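Local coordinates for protein GDP-mannose-dependent alpha-(1-6)-phosphatidylinositol monomannoside mannosyltransferase (Corynebacterium glutamicum, PDB 3OKP) that is a mannosyltransferase by name, a glycosyltransferase of the two-domain GT-B fold, at residues Tyr296-Thr310 / Ala314-Glu327. Residues are numbered along the deposited sequence; the frame is centred on the assembly and turned at random.
With GDD (guanosine-5'-diphosphate-alpha-D-mannose), chain B.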
loop_
_atom_site.group_PDB
_atom_site.type_symbol
_atom_site.label_atom_id
_atom_site.label_comp_id
_atom_site.label_asym_id
_atom_site.label_seq_id
_atom_site.Cartn_x
_atom_site.Cartn_y
_atom_site.Cartn_z
ATOM N N TYR A 296 -6.185 5.402 1.543
ATOM C CA TYR A 296 -7.157 5.586 2.626
ATOM C C TYR A 296 -6.467 5.889 3.954
ATOM O O TYR A 296 -6.981 6.657 4.772
ATOM C CB TYR A 296 -8.027 4.339 2.798
ATOM C CG TYR A 296 -8.801 3.896 1.572
ATOM C CD1 TYR A 296 -9.711 4.748 0.943
ATOM C CD2 TYR A 296 -8.651 2.607 1.067
ATOM C CE1 TYR A 296 -10.432 4.331 -0.180
ATOM C CE2 TYR A 296 -9.368 2.181 -0.049
ATOM C CZ TYR A 296 -10.257 3.046 -0.664
ATOM O OH TYR A 296 -10.964 2.616 -1.764
ATOM N N LEU A 297 -5.310 5.267 4.160
ATOM C CA LEU A 297 -4.512 5.462 5.367
ATOM C C LEU A 297 -3.829 6.819 5.346
ATOM O O LEU A 297 -3.721 7.482 6.377
ATOM C CB LEU A 297 -3.475 4.341 5.508
ATOM C CG LEU A 297 -4.028 2.913 5.462
ATOM C CD1 LEU A 297 -2.895 1.910 5.389
ATOM C CD2 LEU A 297 -4.931 2.629 6.658
ATOM N N GLU A 298 -3.380 7.223 4.158
ATOM C CA GLU A 298 -2.777 8.534 3.936
ATOM C C GLU A 298 -3.764 9.664 4.233
ATOM O O GLU A 298 -3.399 10.668 4.846
ATOM C CB GLU A 298 -2.262 8.639 2.496
ATOM C CG GLU A 298 -1.026 7.779 2.218
ATOM C CD GLU A 298 -0.666 7.691 0.742
ATOM O OE1 GLU A 298 -1.442 8.174 -0.115
ATOM O OE2 GLU A 298 0.403 7.126 0.439
ATOM N N ALA A 299 -5.013 9.482 3.803
ATOM C CA ALA A 299 -6.078 10.456 4.037
ATOM C C ALA A 299 -6.390 10.582 5.524
ATOM O O ALA A 299 -6.461 11.690 6.059
ATOM C CB ALA A 299 -7.329 10.066 3.265
ATOM N N GLN A 300 -6.563 9.438 6.184
ATOM C CA GLN A 300 -6.805 9.399 7.627
ATOM C C GLN A 300 -5.650 10.021 8.404
ATOM O O GLN A 300 -5.871 10.739 9.376
ATOM C CB GLN A 300 -7.065 7.968 8.090
ATOM C CG GLN A 300 -8.422 7.433 7.669
ATOM C CD GLN A 300 -8.594 5.967 8.003
ATOM O OE1 GLN A 300 -9.179 5.624 9.026
ATOM N NE2 GLN A 300 -8.075 5.093 7.144
ATOM N N ALA A 301 -4.424 9.756 7.953
ATOM C CA ALA A 301 -3.226 10.364 8.534
ATOM C C ALA A 301 -3.210 11.892 8.393
ATOM O O ALA A 301 -2.633 12.588 9.233
ATOM C CB ALA A 301 -1.973 9.755 7.923
ATOM N N CYS A 302 -3.846 12.400 7.336
ATOM C CA CYS A 302 -3.991 13.846 7.125
ATOM C C CYS A 302 -5.231 14.435 7.820
ATOM O O CYS A 302 -5.528 15.627 7.670
ATOM C CB CYS A 302 -4.010 14.174 5.626
ATOM S SG CYS A 302 -2.411 13.965 4.796
ATOM N N GLY A 303 -5.943 13.598 8.574
ATOM C CA GLY A 303 -7.128 14.025 9.318
ATOM C C GLY A 303 -8.324 14.344 8.436
ATOM O O GLY A 303 -9.097 15.255 8.737
ATOM N N VAL A 304 -8.475 13.585 7.353
ATOM C CA VAL A 304 -9.534 13.811 6.371
ATOM C C VAL A 304 -10.499 12.618 6.363
ATOM O O VAL A 304 -10.050 11.472 6.278
ATOM C CB VAL A 304 -8.941 14.032 4.949
ATOM C CG1 VAL A 304 -10.037 14.301 3.916
ATOM C CG2 VAL A 304 -7.926 15.176 4.957
ATOM N N PRO A 305 -11.824 12.882 6.468
ATOM C CA PRO A 305 -12.850 11.832 6.399
ATOM C C PRO A 305 -12.733 11.008 5.115
ATOM O O PRO A 305 -12.457 11.561 4.052
ATOM C CB PRO A 305 -14.165 12.621 6.386
ATOM C CG PRO A 305 -13.843 13.908 7.042
ATOM C CD PRO A 305 -12.419 14.215 6.679
ATOM N N VAL A 306 -12.942 9.699 5.220
ATOM C CA VAL A 306 -12.743 8.805 4.081
ATOM C C VAL A 306 -14.038 8.153 3.602
ATOM O O VAL A 306 -14.839 7.683 4.403
ATOM C CB VAL A 306 -11.683 7.710 4.397
ATOM C CG1 VAL A 306 -11.664 6.621 3.325
ATOM C CG2 VAL A 306 -10.305 8.334 4.535
ATOM N N ILE A 307 -14.239 8.152 2.289
ATOM C CA ILE A 307 -15.208 7.260 1.668
ATOM C C ILE A 307 -14.412 6.217 0.880
ATOM O O ILE A 307 -13.651 6.553 -0.033
ATOM C CB ILE A 307 -16.241 8.003 0.782
ATOM C CG1 ILE A 307 -17.112 8.926 1.645
ATOM C CG2 ILE A 307 -17.114 7.002 0.013
ATOM C CD1 ILE A 307 -18.046 9.828 0.870
ATOM N N ALA A 308 -14.563 4.959 1.281
ATOM C CA ALA A 308 -13.856 3.844 0.660
ATOM C C ALA A 308 -14.831 2.955 -0.104
ATOM O O ALA A 308 -16.047 3.023 0.107
ATOM C CB ALA A 308 -13.105 3.040 1.718
ATOM N N GLY A 309 -14.292 2.133 -0.999
ATOM C CA GLY A 309 -15.097 1.191 -1.773
ATOM C C GLY A 309 -15.189 -0.178 -1.128
ATOM O O GLY A 309 -14.591 -0.429 -0.076
ATOM N N THR A 310 -15.948 -1.062 -1.767
ATOM C CA THR A 310 -16.198 -2.405 -1.247
ATOM C C THR A 310 -15.142 -3.420 -1.688
ATOM O O THR A 310 -15.138 -4.554 -1.208
ATOM C CB THR A 310 -17.581 -2.926 -1.687
ATOM O OG1 THR A 310 -17.687 -2.841 -3.115
ATOM C CG2 THR A 310 -18.704 -2.115 -1.039
ATOM N N ALA A 314 -10.094 -2.930 0.984
ATOM C CA ALA A 314 -10.424 -1.509 1.191
ATOM C C ALA A 314 -11.221 -1.204 2.470
ATOM O O ALA A 314 -10.854 -0.281 3.204
ATOM C CB ALA A 314 -11.126 -0.920 -0.036
ATOM N N PRO A 315 -12.310 -1.961 2.743
ATOM C CA PRO A 315 -13.068 -1.691 3.975
ATOM C C PRO A 315 -12.263 -1.891 5.268
ATOM O O PRO A 315 -12.613 -1.315 6.300
ATOM C CB PRO A 315 -14.227 -2.699 3.904
ATOM C CG PRO A 315 -14.345 -3.052 2.468
ATOM C CD PRO A 315 -12.931 -3.055 1.969
ATOM N N GLU A 316 -11.189 -2.681 5.203
ATOM C CA GLU A 316 -10.347 -2.969 6.371
ATOM C C GLU A 316 -9.512 -1.769 6.834
ATOM O O GLU A 316 -8.966 -1.781 7.941
ATOM C CB GLU A 316 -9.413 -4.156 6.093
ATOM C CG GLU A 316 -10.117 -5.488 5.833
ATOM C CD GLU A 316 -9.152 -6.597 5.430
ATOM O OE1 GLU A 316 -8.109 -6.763 6.101
ATOM O OE2 GLU A 316 -9.436 -7.306 4.438
ATOM N N THR A 317 -9.412 -0.744 5.990
ATOM C CA THR A 317 -8.599 0.438 6.298
ATOM C C THR A 317 -9.310 1.446 7.204
ATOM O O THR A 317 -8.655 2.260 7.858
ATOM C CB THR A 317 -8.137 1.175 5.021
ATOM O OG1 THR A 317 -9.277 1.651 4.299
ATOM C CG2 THR A 317 -7.304 0.257 4.127
ATOM N N VAL A 318 -10.640 1.386 7.232
ATOM C CA VAL A 318 -11.455 2.357 7.969
ATOM C C VAL A 318 -12.299 1.719 9.077
ATOM O O VAL A 318 -12.557 0.513 9.063
ATOM C CB VAL A 318 -12.390 3.171 7.024
ATOM C CG1 VAL A 318 -11.575 4.008 6.034
ATOM C CG2 VAL A 318 -13.380 2.254 6.293
ATOM N N THR A 319 -12.709 2.546 10.036
ATOM C CA THR A 319 -13.665 2.148 11.070
ATOM C C THR A 319 -14.917 3.018 10.902
ATOM O O THR A 319 -14.861 4.030 10.204
ATOM C CB THR A 319 -13.088 2.335 12.501
ATOM O OG1 THR A 319 -13.115 3.720 12.860
ATOM C CG2 THR A 319 -11.655 1.803 12.602
ATOM N N PRO A 320 -16.051 2.628 11.528
ATOM C CA PRO A 320 -17.251 3.476 11.494
ATOM C C PRO A 320 -17.016 4.911 11.989
ATOM O O PRO A 320 -17.769 5.815 11.626
ATOM C CB PRO A 320 -18.220 2.743 12.428
ATOM C CG PRO A 320 -17.792 1.320 12.353
ATOM C CD PRO A 320 -16.297 1.376 12.268
ATOM N N ALA A 321 -15.979 5.113 12.801
ATOM C CA ALA A 321 -15.633 6.450 13.289
ATOM C C ALA A 321 -14.848 7.291 12.277
ATOM O O ALA A 321 -14.878 8.519 12.337
ATOM C CB ALA A 321 -14.864 6.355 14.605
ATOM N N THR A 322 -14.151 6.637 11.350
ATOM C CA THR A 322 -13.179 7.336 10.502
ATOM C C THR A 322 -13.599 7.484 9.041
ATOM O O THR A 322 -13.112 8.373 8.331
ATOM C CB THR A 322 -11.784 6.657 10.546
ATOM O OG1 THR A 322 -11.801 5.455 9.764
ATOM C CG2 THR A 322 -11.369 6.337 11.976
ATOM N N GLY A 323 -14.490 6.606 8.592
ATOM C CA GLY A 323 -14.835 6.540 7.182
ATOM C C GLY A 323 -16.105 5.771 6.885
ATOM O O GLY A 323 -16.693 5.150 7.772
ATOM N N LEU A 324 -16.520 5.825 5.624
ATOM C CA LEU A 324 -17.703 5.119 5.158
ATOM C C LEU A 324 -17.334 4.209 3.997
ATOM O O LEU A 324 -16.466 4.542 3.186
ATOM C CB LEU A 324 -18.789 6.117 4.735
ATOM C CG LEU A 324 -19.386 7.000 5.841
ATOM C CD1 LEU A 324 -19.834 8.352 5.296
ATOM C CD2 LEU A 324 -20.530 6.293 6.563
ATOM N N VAL A 325 -17.984 3.051 3.934
ATOM C CA VAL A 325 -17.788 2.104 2.839
ATOM C C VAL A 325 -19.045 2.111 1.969
ATOM O O VAL A 325 -20.159 1.966 2.477
ATOM C CB VAL A 325 -17.476 0.673 3.363
ATOM C CG1 VAL A 325 -17.398 -0.337 2.217
ATOM C CG2 VAL A 325 -16.174 0.666 4.162
ATOM N N VAL A 326 -18.859 2.299 0.664
ATOM C CA VAL A 326 -19.981 2.348 -0.271
ATOM C C VAL A 326 -19.651 1.629 -1.583
ATOM O O VAL A 326 -18.488 1.564 -1.988
ATOM C CB VAL A 326 -20.442 3.818 -0.530
ATOM C CG1 VAL A 326 -19.477 4.555 -1.461
ATOM C CG2 VAL A 326 -21.865 3.858 -1.079
ATOM N N GLU A 327 -20.676 1.073 -2.225
ATOM C CA GLU A 327 -20.535 0.546 -3.577
ATOM C C GLU A 327 -20.548 1.710 -4.562
ATOM O O GLU A 327 -21.533 2.446 -4.649
ATOM C CB GLU A 327 -21.649 -0.460 -3.899
ATOM C CG GLU A 327 -21.452 -1.214 -5.217
ATOM C CD GLU A 327 -20.169 -2.031 -5.244
ATOM O OE1 GLU A 327 -20.025 -2.944 -4.405
ATOM O OE2 GLU A 327 -19.305 -1.760 -6.107
HETATM N N2 GDD B . 3.386 11.548 -5.784
HETATM C C2 GDD B . 2.171 11.069 -6.146
HETATM N N1 GDD B . 1.415 11.754 -7.037
HETATM N N3 GDD B . 1.721 9.909 -5.612
HETATM C C4 GDD B . 0.504 9.416 -5.963
HETATM C C5 GDD B . -0.281 10.104 -6.875
HETATM C C6 GDD B . 0.197 11.294 -7.412
HETATM O O6 GDD B . -0.487 11.935 -8.237
HETATM N N7 GDD B . -1.418 9.398 -7.040
HETATM C C8 GDD B . -1.338 8.301 -6.252
HETATM N N9 GDD B . -0.165 8.317 -5.600
HETATM C "C1'" GDD B . 0.337 7.313 -4.627
HETATM C "C2'" GDD B . -0.448 7.386 -3.327
HETATM O "O2'" GDD B . 0.066 8.394 -2.453
HETATM C "C3'" GDD B . -0.295 5.989 -2.762
HETATM O "O3'" GDD B . 0.849 5.923 -1.902
HETATM C "C4'" GDD B . -0.079 5.094 -3.979
HETATM O "O4'" GDD B . 0.194 5.965 -5.085
HETATM C "C5'" GDD B . -1.310 4.242 -4.283
HETATM O "O5'" GDD B . -1.205 2.955 -3.670
HETATM P PA GDD B . -2.371 2.151 -3.353
HETATM O O1A GDD B . -2.021 1.191 -2.631
HETATM O O2A GDD B . -3.215 2.835 -2.722
HETATM O O3A GDD B . -3.002 1.644 -4.558
HETATM P PB GDD B . -2.316 0.913 -5.611
HETATM O O2B GDD B . -1.437 0.160 -5.141
HETATM O O3B GDD B . -3.151 0.226 -6.238
HETATM O O1B GDD B . -1.714 1.840 -6.538
HETATM O O HOH W 1 -10.671 9.875 8.501
HETATM O O HOH W 2 -17.286 -0.108 -4.800
#
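OE1 of Gln-300 takes the hydroxyl of Thr-322 (OG1 to OE1 2.7 Å), which arrives from above the carbonyl plane, and also bonds to ND1 of His-358 on helix 345-362. NE2 of Gln-300 donates to O of Thr-317 (3.0 Å, N-H...O angle 168°) and to O of Tyr-296, one turn back in its own helix. Both acceptors lie within 4° of the amide plane, which sets the rotation of the group; its flip follows from NE2 facing two carbonyl oxygens while OE1 receives a hydroxyl. Thr-322 OG1 in turn accepts from N of Thr-319, so the turn before strand 323-325 is tied to helix 294-301. Thr-317 packs against Tyr-296 and Leu-297; its OG1, between backbone N and carbonyl carbon, donates to O of Ala-314. The Tyr-296 ring has CB of Ala-308 over one face, 3.5 Å above its plane, and its CE2 is 3.6 Å from CB of Ala-314, while its OH bonds to O of Met-278.

Strands 306-308 and 323-325 run parallel, 18° apart, in the six-stranded sheet of this Rossmann-like GT-B half; 323-325 is outermost, 306-308 its inner neighbour. Ala-308 N to Leu-324 O, at 2.7 Å, is flanked by bonds from Leu-324 N to Val-306 O and from Val-326 N to Ala-308 O. Ile-307 and Val-326 both touch helix 331-342, at Leu-338 and Leu-334 respectively. CG1 of Val-306 lies 3.8 Å from CG1 of Val-318. Beyond the strands, Thr-310 OG1 donates to Glu-327 OE1 (2.7 Å) from above the carboxylate plane. Glu-298 takes hydrogen bonds from both ribose hydroxyls of guanosine-5'-diphosphate-alpha-D-mannose, O2' on OE1 and O3' on OE2 (2.7 Å).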